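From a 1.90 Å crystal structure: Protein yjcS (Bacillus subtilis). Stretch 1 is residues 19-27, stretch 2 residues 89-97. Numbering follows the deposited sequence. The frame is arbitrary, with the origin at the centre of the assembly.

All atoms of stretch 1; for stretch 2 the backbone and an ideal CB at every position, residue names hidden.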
# COMPACT_ATOMS: atom_id res chain seq x y z
N CYS A 19 15.16 -0.89 10.46
CA CYS A 19 15.44 -1.92 11.44
C CYS A 19 14.12 -2.18 12.13
O CYS A 19 13.50 -1.26 12.67
CB CYS A 19 16.45 -1.44 12.48
SG CYS A 19 16.85 -2.71 13.73
N LEU A 20 13.68 -3.44 12.08
CA LEU A 20 12.43 -3.84 12.71
C LEU A 20 12.67 -4.51 14.05
O LEU A 20 13.59 -5.32 14.20
CB LEU A 20 11.67 -4.82 11.82
CG LEU A 20 11.32 -4.47 10.37
CD1 LEU A 20 10.41 -5.56 9.82
CD2 LEU A 20 10.63 -3.13 10.30
N LYS A 21 11.83 -4.19 15.02
CA LYS A 21 11.92 -4.82 16.32
C LYS A 21 10.87 -5.93 16.32
O LYS A 21 9.70 -5.68 15.99
CB LYS A 21 11.61 -3.80 17.42
CG LYS A 21 11.82 -4.34 18.82
CD LYS A 21 11.17 -3.46 19.86
CE LYS A 21 11.21 -4.14 21.21
NZ LYS A 21 10.41 -3.38 22.20
N ILE A 22 11.26 -7.16 16.64
CA ILE A 22 10.30 -8.26 16.68
C ILE A 22 9.57 -8.21 18.02
O ILE A 22 10.19 -8.26 19.08
CB ILE A 22 11.00 -9.65 16.56
CG1 ILE A 22 11.70 -9.78 15.21
CG2 ILE A 22 9.97 -10.76 16.68
CD1 ILE A 22 12.61 -10.98 15.11
N ILE A 23 8.25 -8.09 17.96
CA ILE A 23 7.44 -8.03 19.17
C ILE A 23 6.71 -9.36 19.38
O ILE A 23 6.02 -9.55 20.38
CB ILE A 23 6.43 -6.87 19.11
CG1 ILE A 23 5.55 -7.00 17.86
CG2 ILE A 23 7.19 -5.54 19.09
CD1 ILE A 23 4.57 -5.84 17.68
N SER A 24 6.86 -10.26 18.42
CA SER A 24 6.26 -11.58 18.48
C SER A 24 7.19 -12.47 19.30
O SER A 24 8.38 -12.18 19.43
CB SER A 24 6.12 -12.16 17.07
OG SER A 24 5.84 -13.55 17.11
N ASP A 25 6.66 -13.56 19.86
CA ASP A 25 7.48 -14.47 20.64
C ASP A 25 7.74 -15.75 19.86
O ASP A 25 8.20 -16.74 20.41
CB ASP A 25 6.81 -14.79 21.99
CG ASP A 25 5.49 -15.54 21.83
OD1 ASP A 25 4.80 -15.73 22.85
OD2 ASP A 25 5.15 -15.94 20.69
N LYS A 26 7.43 -15.72 18.57
CA LYS A 26 7.63 -16.89 17.73
C LYS A 26 9.11 -17.10 17.44
O LYS A 26 9.93 -16.21 17.66
CB LYS A 26 6.86 -16.74 16.42
CG LYS A 26 5.36 -16.77 16.60
CD LYS A 26 4.64 -16.77 15.27
CE LYS A 26 3.14 -16.84 15.48
NZ LYS A 26 2.38 -16.68 14.20
N ASP A 27 9.42 -18.29 16.94
CA ASP A 27 10.78 -18.68 16.59
C ASP A 27 11.32 -17.77 15.48
O ASP A 27 10.65 -17.58 14.46
CB ASP A 27 10.79 -20.14 16.12
CG ASP A 27 12.17 -20.61 15.69
OD1 ASP A 27 13.06 -20.73 16.58
OD2 ASP A 27 12.38 -20.85 14.48
N UNK A 89 -0.70 -8.28 9.17
CA UNK A 89 -1.76 -8.78 10.04
C UNK A 89 -1.27 -9.73 11.13
O UNK A 89 -1.97 -9.97 12.10
CB UNK A 89 -2.82 -9.49 9.19
N UNK A 90 -0.06 -10.25 10.96
CA UNK A 90 0.53 -11.17 11.94
C UNK A 90 1.13 -10.44 13.13
O UNK A 90 1.44 -11.06 14.15
CB UNK A 90 1.61 -12.03 11.27
N UNK A 91 1.31 -9.13 13.00
CA UNK A 91 1.86 -8.31 14.07
C UNK A 91 3.14 -8.90 14.64
O UNK A 91 3.28 -9.05 15.85
CB UNK A 91 0.83 -8.14 15.19
N UNK A 92 4.08 -9.24 13.76
CA UNK A 92 5.34 -9.83 14.19
C UNK A 92 6.38 -8.78 14.55
O UNK A 92 7.27 -9.04 15.36
CB UNK A 92 5.89 -10.74 13.09
N UNK A 93 6.25 -7.60 13.96
CA UNK A 93 7.21 -6.52 14.19
C UNK A 93 6.60 -5.13 14.24
O UNK A 93 5.39 -4.94 14.08
CB UNK A 93 8.28 -6.55 13.09
N UNK A 94 7.47 -4.16 14.48
CA UNK A 94 7.15 -2.74 14.47
C UNK A 94 8.49 -2.12 14.08
O UNK A 94 9.54 -2.69 14.36
CB UNK A 94 6.60 -2.23 15.80
N UNK A 95 8.45 -0.98 13.40
CA UNK A 95 9.69 -0.32 12.98
C UNK A 95 10.32 0.42 14.14
O UNK A 95 9.67 1.22 14.81
CB UNK A 95 9.43 0.65 11.82
N UNK A 96 11.60 0.15 14.40
CA UNK A 96 12.32 0.80 15.48
C UNK A 96 12.92 2.09 14.93
O UNK A 96 12.82 3.15 15.56
CB UNK A 96 13.40 -0.11 16.06
N UNK A 97 13.56 2.01 13.77
CA UNK A 97 14.10 3.20 13.13
C UNK A 97 14.12 3.02 11.62
O UNK A 97 14.14 1.89 11.12
CB UNK A 97 15.51 3.50 13.65

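Position 89 has nothing of stretch 1 within 5.5 Å of its CB, so the contact sets no preference; it is Lys89. At position 90 the CB points sideways and is equally remote, and a long polar chain could reach toward Lys26. The residue is Gln90, whose backbone O accepts from water 2, which in turn accepts from NZ of Lys26.

Position 91 has positive phi (50/51), which favours glycine, asparagine or aspartate. The CB points sideways, 5.1 Å from CD1 of Ile23. Glu91 occupies it, and its backbone O lies 3.7 Å from CG1 of Ile23.

At position 92 the CA-to-CB bond points away, yet the CB is 4.2 Å from CB of Ser24, and a branched apolar chain could bend back over the turn. Leu92 does so: its CD2 comes 3.6 Å from OG of Ser24. Its backbone O accepts from N of Ile23 (2.9 Å) and weakly from N of Ser24 (3.3 Å).

Position 93 is a non-hydrogen-bonded partner of Ile22, on the face carrying Leu20 and Ile22. With extended angles and a CB 4.0 Å from CB of Leu20, valine, isoleucine or threonine would suit. In Thr93, OG1 lies 3.5 Å from CD1 of Leu20, and CG2 is 4.1 Å from CG1 of Ile22.

Position 94 pairs with Lys21 through both backbone hydrogen bonds, N of Lys21 to O of 94 (2.8 Å) and N of 94 to O of Lys21 (3.1 Å). Its CB shares the face of the Lys21 side chain, so an acid or a polar amide would be apt. The residue is Glu94. Its OE2 stands 4.5 Å from NZ of Lys21, beyond a salt bridge, and water 1 links the two.

Position 95 faces Leu20, with its CB 4.2 Å from CD2 of Leu20; a beta-branched or other apolar chain fits. Val95 places CG2 3.6 Å from CD2 of Leu20.

At position 96, where the chain turns a corner, the CB points toward stretch 1, 4.3 Å from CB of Lys21, and a polar or acidic chain is plausible. Glu96 brings OE2 to 4.1 Å from CG of Lys21. Its N and, weakly, that of residue 97 both donate to O of Cys19, at the beta bulge.

Position 97 shares the Cys19 face, its CB 5.2 Å from CB of Cys19, leaving room for a large apolar or aromatic group. Trp97 lays a ring face against Cys19, whose CB is 3.4 Å from the centroid of the five-membered ring, a CH-pi contact.

Stretch 2 89-97: KQELTEVEW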
# COMPACT_ATOMS: atom_id res chain seq x y z
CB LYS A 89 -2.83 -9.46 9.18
CG LYS A 89 -3.52 -8.51 8.21
CD LYS A 89 -4.18 -9.24 7.05
CE LYS A 89 -5.32 -10.14 7.50
NZ LYS A 89 -6.01 -10.76 6.32
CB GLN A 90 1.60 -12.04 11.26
CG GLN A 90 1.02 -12.98 10.22
CD GLN A 90 2.07 -13.86 9.57
OE1 GLN A 90 2.76 -14.63 10.24
NE2 GLN A 90 2.19 -13.76 8.26
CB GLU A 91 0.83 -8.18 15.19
CG GLU A 91 -0.51 -7.67 14.74
CD GLU A 91 -1.59 -7.87 15.79
OE1 GLU A 91 -2.74 -7.45 15.55
OE2 GLU A 91 -1.28 -8.46 16.86
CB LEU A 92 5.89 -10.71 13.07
CG LEU A 92 4.98 -11.84 12.59
CD1 LEU A 92 5.52 -12.43 11.28
CD2 LEU A 92 4.88 -12.90 13.69
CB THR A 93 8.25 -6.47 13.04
OG1 THR A 93 7.56 -6.21 11.80
CG2 THR A 93 9.01 -7.78 12.91
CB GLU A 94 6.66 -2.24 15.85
CG GLU A 94 7.61 -2.40 17.01
CD GLU A 94 7.01 -1.86 18.30
OE1 GLU A 94 5.78 -1.96 18.48
OE2 GLU A 94 7.77 -1.35 19.15
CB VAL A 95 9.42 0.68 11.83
CG1 VAL A 95 10.70 1.40 11.45
CG2 VAL A 95 8.85 -0.05 10.63
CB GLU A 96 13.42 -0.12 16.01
CG GLU A 96 13.98 0.34 17.35
CD GLU A 96 14.95 -0.65 17.94
OE1 GLU A 96 16.10 -0.73 17.45
OE2 GLU A 96 14.57 -1.35 18.90
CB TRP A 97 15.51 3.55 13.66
CG TRP A 97 16.57 2.51 13.47
CD1 TRP A 97 17.01 1.61 14.40
CD2 TRP A 97 17.35 2.29 12.29
NE1 TRP A 97 18.02 0.84 13.87
CE2 TRP A 97 18.25 1.24 12.58
CE3 TRP A 97 17.38 2.89 11.02
CZ2 TRP A 97 19.17 0.77 11.64
CZ3 TRP A 97 18.29 2.42 10.09
CH2 TRP A 97 19.18 1.37 10.40
O HOH W 1 7.86 -2.83 22.07
O HOH W 2 1.68 -13.94 14.52
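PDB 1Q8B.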